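Local coordinates for oxidoreductase (Bordetella pertussis, PDB 3Q2K), which probably oxidises a UDP-linked N-acetylglucosaminuronic acid with the help of NAD, a step toward 2,3-diacetamido-2,3-dideoxy-D-mannuronic acid, at residues S102-I110 with P124-M135. Residues are numbered along the deposited sequence; the frame is centred on the assembly and turned at random.
Sequences SGLHPWQAI and PMATRWEDGKRM. With NAI (1,4-dihydronicotinamide adenine dinucleotide), chain U.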
loop_
_atom_site.group_PDB
_atom_site.type_symbol
_atom_site.label_atom_id
_atom_site.label_comp_id
_atom_site.label_asym_id
_atom_site.label_seq_id
_atom_site.Cartn_x
_atom_site.Cartn_y
_atom_site.Cartn_z
ATOM N N SER C 102 -25.633 15.011 18.675
ATOM C CA SER C 102 -25.717 14.003 17.615
ATOM C C SER C 102 -25.293 12.591 17.994
ATOM O O SER C 102 -25.957 11.625 17.616
ATOM C CB SER C 102 -24.956 14.503 16.382
ATOM O OG SER C 102 -25.523 15.764 16.080
ATOM N N GLY C 103 -24.236 12.457 18.789
ATOM C CA GLY C 103 -23.838 11.116 19.233
ATOM C C GLY C 103 -24.722 10.352 20.204
ATOM O O GLY C 103 -24.505 9.165 20.445
ATOM N N LEU C 104 -25.718 11.006 20.792
ATOM C CA LEU C 104 -26.771 10.290 21.510
ATOM C C LEU C 104 -27.892 9.720 20.649
ATOM O O LEU C 104 -28.598 8.845 21.137
ATOM C CB LEU C 104 -27.502 11.213 22.484
ATOM C CG LEU C 104 -26.584 11.760 23.572
ATOM C CD1 LEU C 104 -27.372 12.872 24.285
ATOM C CD2 LEU C 104 -26.145 10.599 24.460
ATOM N N HIS C 105 -28.127 10.263 19.457
ATOM C CA HIS C 105 -29.304 9.897 18.679
ATOM C C HIS C 105 -29.419 8.385 18.522
ATOM O O HIS C 105 -30.497 7.812 18.698
ATOM C CB HIS C 105 -29.278 10.511 17.281
ATOM C CG HIS C 105 -29.261 12.004 17.297
ATOM N ND1 HIS C 105 -29.116 12.755 16.152
ATOM C CD2 HIS C 105 -29.347 12.887 18.320
ATOM C CE1 HIS C 105 -29.140 14.039 16.464
ATOM N NE2 HIS C 105 -29.286 14.146 17.773
ATOM N N PRO C 106 -28.304 7.722 18.190
ATOM C CA PRO C 106 -28.398 6.281 17.952
ATOM C C PRO C 106 -28.975 5.556 19.173
ATOM O O PRO C 106 -29.843 4.676 19.117
ATOM C CB PRO C 106 -26.934 5.861 17.784
ATOM C CG PRO C 106 -26.202 7.107 17.388
ATOM C CD PRO C 106 -26.950 8.260 17.979
ATOM N N TRP C 107 -28.395 5.894 20.315
ATOM C CA TRP C 107 -28.724 5.180 21.537
ATOM C C TRP C 107 -30.122 5.590 21.977
ATOM O O TRP C 107 -30.918 4.743 22.369
ATOM C CB TRP C 107 -27.659 5.469 22.594
ATOM C CG TRP C 107 -26.305 5.107 22.067
ATOM C CD1 TRP C 107 -25.313 5.960 21.679
ATOM C CD2 TRP C 107 -25.818 3.780 21.819
ATOM N NE1 TRP C 107 -24.228 5.241 21.229
ATOM C CE2 TRP C 107 -24.512 3.901 21.305
ATOM C CE3 TRP C 107 -26.351 2.500 22.003
ATOM C CZ2 TRP C 107 -23.731 2.783 20.997
ATOM C CZ3 TRP C 107 -25.581 1.392 21.688
ATOM C CH2 TRP C 107 -24.283 1.540 21.186
ATOM N N GLN C 108 -30.461 6.867 21.847
ATOM C CA GLN C 108 -31.819 7.277 22.165
ATOM C C GLN C 108 -32.775 6.606 21.180
ATOM O O GLN C 108 -33.842 6.128 21.571
ATOM C CB GLN C 108 -31.932 8.807 22.179
ATOM C CG GLN C 108 -31.217 9.347 23.402
ATOM C CD GLN C 108 -31.281 10.852 23.507
ATOM O OE1 GLN C 108 -31.176 11.408 24.596
ATOM N NE2 GLN C 108 -31.420 11.522 22.375
ATOM N N ALA C 109 -32.407 6.526 19.905
ATOM C CA ALA C 109 -33.376 5.979 18.961
ATOM C C ALA C 109 -33.613 4.506 19.267
ATOM O O ALA C 109 -34.712 4.014 19.042
ATOM C CB ALA C 109 -32.951 6.138 17.531
ATOM N N ILE C 110 -32.599 3.797 19.749
ATOM C CA ILE C 110 -32.741 2.367 20.015
ATOM C C ILE C 110 -33.647 2.152 21.238
ATOM O O ILE C 110 -34.595 1.371 21.175
ATOM C CB ILE C 110 -31.344 1.732 20.165
ATOM C CG1 ILE C 110 -30.558 1.766 18.847
ATOM C CG2 ILE C 110 -31.358 0.345 20.812
ATOM C CD1 ILE C 110 -29.316 0.919 18.981
ATOM N N PRO C 124 -26.900 14.794 12.224
ATOM C CA PRO C 124 -27.024 13.617 11.379
ATOM C C PRO C 124 -27.476 12.492 12.308
ATOM O O PRO C 124 -27.484 12.676 13.529
ATOM C CB PRO C 124 -25.574 13.385 10.958
ATOM C CG PRO C 124 -24.831 13.709 12.225
ATOM C CD PRO C 124 -25.550 14.918 12.804
ATOM N N MET C 125 -27.792 11.318 11.777
ATOM C CA MET C 125 -28.413 10.308 12.634
ATOM C C MET C 125 -27.426 9.736 13.647
ATOM O O MET C 125 -27.836 9.137 14.641
ATOM C CB MET C 125 -28.979 9.164 11.784
ATOM C CG MET C 125 -27.993 8.442 10.856
ATOM S SD MET C 125 -28.774 7.415 9.573
ATOM C CE MET C 125 -29.761 6.358 10.638
ATOM N N ALA C 126 -26.131 9.826 13.361
ATOM C CA ALA C 126 -25.145 9.375 14.347
ATOM C C ALA C 126 -23.819 9.993 13.929
ATOM O O ALA C 126 -23.781 10.743 12.958
ATOM C CB ALA C 126 -25.022 7.864 14.316
ATOM N N THR C 127 -22.763 9.737 14.692
ATOM C CA THR C 127 -21.419 10.207 14.383
ATOM C C THR C 127 -20.547 8.992 14.039
ATOM O O THR C 127 -19.418 9.131 13.568
ATOM C CB THR C 127 -20.825 10.930 15.611
ATOM O OG1 THR C 127 -20.982 10.043 16.721
ATOM C CG2 THR C 127 -21.610 12.180 15.994
ATOM N N ARG C 128 -21.039 7.783 14.295
ATOM C CA ARG C 128 -20.287 6.577 13.954
ATOM C C ARG C 128 -21.041 5.641 13.026
ATOM O O ARG C 128 -22.244 5.433 13.198
ATOM C CB ARG C 128 -19.882 5.845 15.237
ATOM C CG ARG C 128 -18.851 6.659 16.007
ATOM C CD ARG C 128 -18.937 6.394 17.498
ATOM N NE ARG C 128 -17.799 7.009 18.175
ATOM C CZ ARG C 128 -17.356 6.694 19.391
ATOM N NH1 ARG C 128 -17.924 5.766 20.147
ATOM N NH2 ARG C 128 -16.300 7.310 19.900
ATOM N N TRP C 129 -20.346 5.099 12.033
ATOM C CA TRP C 129 -21.036 4.242 11.071
ATOM C C TRP C 129 -21.834 3.118 11.733
ATOM O O TRP C 129 -23.030 2.939 11.513
ATOM C CB TRP C 129 -20.042 3.708 10.040
ATOM C CG TRP C 129 -20.562 2.731 9.035
ATOM C CD1 TRP C 129 -20.101 1.454 8.847
ATOM C CD2 TRP C 129 -21.625 2.916 8.093
ATOM N NE1 TRP C 129 -20.818 0.838 7.845
ATOM C CE2 TRP C 129 -21.769 1.706 7.380
ATOM C CE3 TRP C 129 -22.496 3.971 7.806
ATOM C CZ2 TRP C 129 -22.717 1.531 6.367
ATOM C CZ3 TRP C 129 -23.421 3.811 6.777
ATOM C CH2 TRP C 129 -23.536 2.591 6.079
ATOM N N GLU C 130 -21.194 2.383 12.631
ATOM C CA GLU C 130 -21.801 1.197 13.233
ATOM C C GLU C 130 -23.009 1.618 14.060
ATOM O O GLU C 130 -23.988 0.885 14.125
ATOM C CB GLU C 130 -20.808 0.447 14.137
ATOM C CG GLU C 130 -19.835 -0.455 13.387
ATOM C CD GLU C 130 -20.526 -1.391 12.407
ATOM O OE1 GLU C 130 -21.636 -1.868 12.719
ATOM O OE2 GLU C 130 -19.992 -1.659 11.309
ATOM N N ASP C 131 -22.996 2.813 14.640
ATOM C CA ASP C 131 -24.088 3.178 15.541
ATOM C C ASP C 131 -25.270 3.461 14.631
ATOM O O ASP C 131 -26.418 3.138 14.946
ATOM C CB ASP C 131 -23.810 4.423 16.393
ATOM C CG ASP C 131 -22.669 4.226 17.378
ATOM O OD1 ASP C 131 -22.266 3.065 17.573
ATOM O OD2 ASP C 131 -22.141 5.195 17.964
ATOM N N GLY C 132 -25.002 4.117 13.510
ATOM C CA GLY C 132 -26.096 4.404 12.588
ATOM C C GLY C 132 -26.719 3.137 12.012
ATOM O O GLY C 132 -27.943 3.068 11.897
ATOM N N LYS C 133 -25.924 2.137 11.629
ATOM C CA LYS C 133 -26.484 0.828 11.293
ATOM C C LYS C 133 -27.343 0.197 12.394
ATOM O O LYS C 133 -28.411 -0.363 12.133
ATOM C CB LYS C 133 -25.421 -0.159 10.806
ATOM C CG LYS C 133 -24.882 0.164 9.407
ATOM C CD LYS C 133 -23.994 -0.929 8.818
ATOM C CE LYS C 133 -22.834 -1.147 9.773
ATOM N NZ LYS C 133 -21.648 -1.850 9.215
ATOM N N ARG C 134 -26.881 0.262 13.637
ATOM C CA ARG C 134 -27.608 -0.322 14.758
ATOM C C ARG C 134 -28.927 0.411 14.991
ATOM O O ARG C 134 -29.933 -0.252 15.243
ATOM C CB ARG C 134 -26.756 -0.237 16.018
ATOM C CG ARG C 134 -26.418 -1.570 16.647
ATOM C CD ARG C 134 -25.888 -1.263 18.035
ATOM N NE ARG C 134 -24.792 -0.296 17.994
ATOM C CZ ARG C 134 -23.557 -0.524 17.549
ATOM N NH1 ARG C 134 -22.651 0.446 17.561
ATOM N NH2 ARG C 134 -23.198 -1.710 17.075
ATOM N N MET C 135 -28.944 1.738 14.888
ATOM C CA MET C 135 -30.198 2.502 14.967
ATOM C C MET C 135 -31.171 1.912 13.953
ATOM O O MET C 135 -32.274 1.514 14.329
ATOM C CB MET C 135 -30.045 3.965 14.521
ATOM C CG MET C 135 -29.156 4.871 15.339
ATOM S SD MET C 135 -29.128 6.369 14.340
ATOM C CE MET C 135 -30.770 7.012 14.662
HETATM P PA NAI U . -27.871 22.018 22.046
HETATM O O1A NAI U . -26.756 22.019 23.016
HETATM O O2A NAI U . -28.427 23.530 21.958
HETATM O O5B NAI U . -29.252 21.370 22.568
HETATM C C5B NAI U . -28.910 20.338 23.485
HETATM C C4B NAI U . -30.031 19.896 24.417
HETATM O O4B NAI U . -29.984 18.474 24.595
HETATM C C3B NAI U . -29.568 20.611 25.702
HETATM O O3B NAI U . -30.701 21.293 26.245
HETATM C C2B NAI U . -29.001 19.402 26.497
HETATM O O2B NAI U . -29.170 19.535 27.911
HETATM C C1B NAI U . -30.008 18.330 26.023
HETATM N N9A NAI U . -29.491 17.029 26.411
HETATM C C8A NAI U . -28.194 16.649 26.565
HETATM N N7A NAI U . -28.189 15.389 26.902
HETATM C C5A NAI U . -29.439 14.883 27.001
HETATM C C6A NAI U . -30.019 13.637 27.307
HETATM N N6A NAI U . -29.253 12.523 27.602
HETATM N N1A NAI U . -31.345 13.554 27.264
HETATM C C2A NAI U . -32.107 14.583 26.935
HETATM N N3A NAI U . -31.605 15.764 26.645
HETATM C C4A NAI U . -30.291 15.945 26.649
HETATM O O3 NAI U . -27.343 21.847 20.542
HETATM P PN NAI U . -28.458 21.801 19.387
HETATM O O1N NAI U . -27.924 22.879 18.426
HETATM O O2N NAI U . -29.928 22.192 19.642
HETATM O O5D NAI U . -28.225 20.386 18.639
HETATM C C5D NAI U . -29.451 20.030 18.014
HETATM C C4D NAI U . -29.353 18.626 17.405
HETATM O O4D NAI U . -30.052 18.911 16.175
HETATM C C3D NAI U . -27.918 18.230 16.999
HETATM O O3D NAI U . -27.843 16.970 16.343
HETATM C C2D NAI U . -27.675 19.271 15.887
HETATM O O2D NAI U . -26.781 18.678 14.952
HETATM C C1D NAI U . -29.053 19.213 15.185
HETATM N N1N NAI U . -29.437 20.474 14.557
HETATM C C2N NAI U . -30.018 20.403 13.379
HETATM C C3N NAI U . -30.399 21.587 12.761
HETATM C C7N NAI U . -31.035 21.532 11.433
HETATM O O7N NAI U . -30.999 22.511 10.715
HETATM N N7N NAI U . -31.609 20.375 11.048
HETATM C C4N NAI U . -30.139 22.807 13.383
HETATM C C5N NAI U . -29.507 22.795 14.612
HETATM C C6N NAI U . -29.169 21.591 15.200
#
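Pro106 and Met135 mark where two neighbouring helices of a Rossmann fold lie side by side: the axes of 105-110 and 129-135 run almost parallel, 18° apart and 8.8 Å at closest approach, with the segment 124-127 running beside the start of the first helix, Gly103 facing Ala126. The ring of Pro106 is the wedge. Its CG presses on Ala126 CB at a tight 3.4 Å, while its CB and CG both lie against Asp131 CB. Met135, bent at its last torsion, brings CE to Ala109 CB at 3.7 Å. On the outer flank the indole of Trp107 meets Arg134 obliquely, CH2 3.7 Å from NE, although the ring and guanidinium planes are only 16° apart. The guanidinium is steadied by its salt bridge, Arg134 NH1 to Asp131 OD1 at 2.6 Å, the carboxylate oxygen lying in its plane.

The cofactor side is polar. His105 ND1 gives a weak, bent hydrogen bond to Pro124 O (3.1 Å, 135°); NE2 makes the stronger bond, to Thr100 O, and the two together help to hold the ring's orientation. Ser102 CA sits over one face of this ring. Ser102 OG, close to the ring of cis-Pro124, shares a 2.6 Å hydrogen bond with O3D of the nicotinamide ribose of NADH, joining the packing to the dinucleotide site.

Helix 105-114 connects strands 95-98 and 118-121, and helix 129-142 connects 118-121 and 146-148, as two successive right-handed beta-alpha-beta crossovers; helix 342-361 packs on Trp129, and Lys137 of a second subunit makes a cation-pi contact with Trp107.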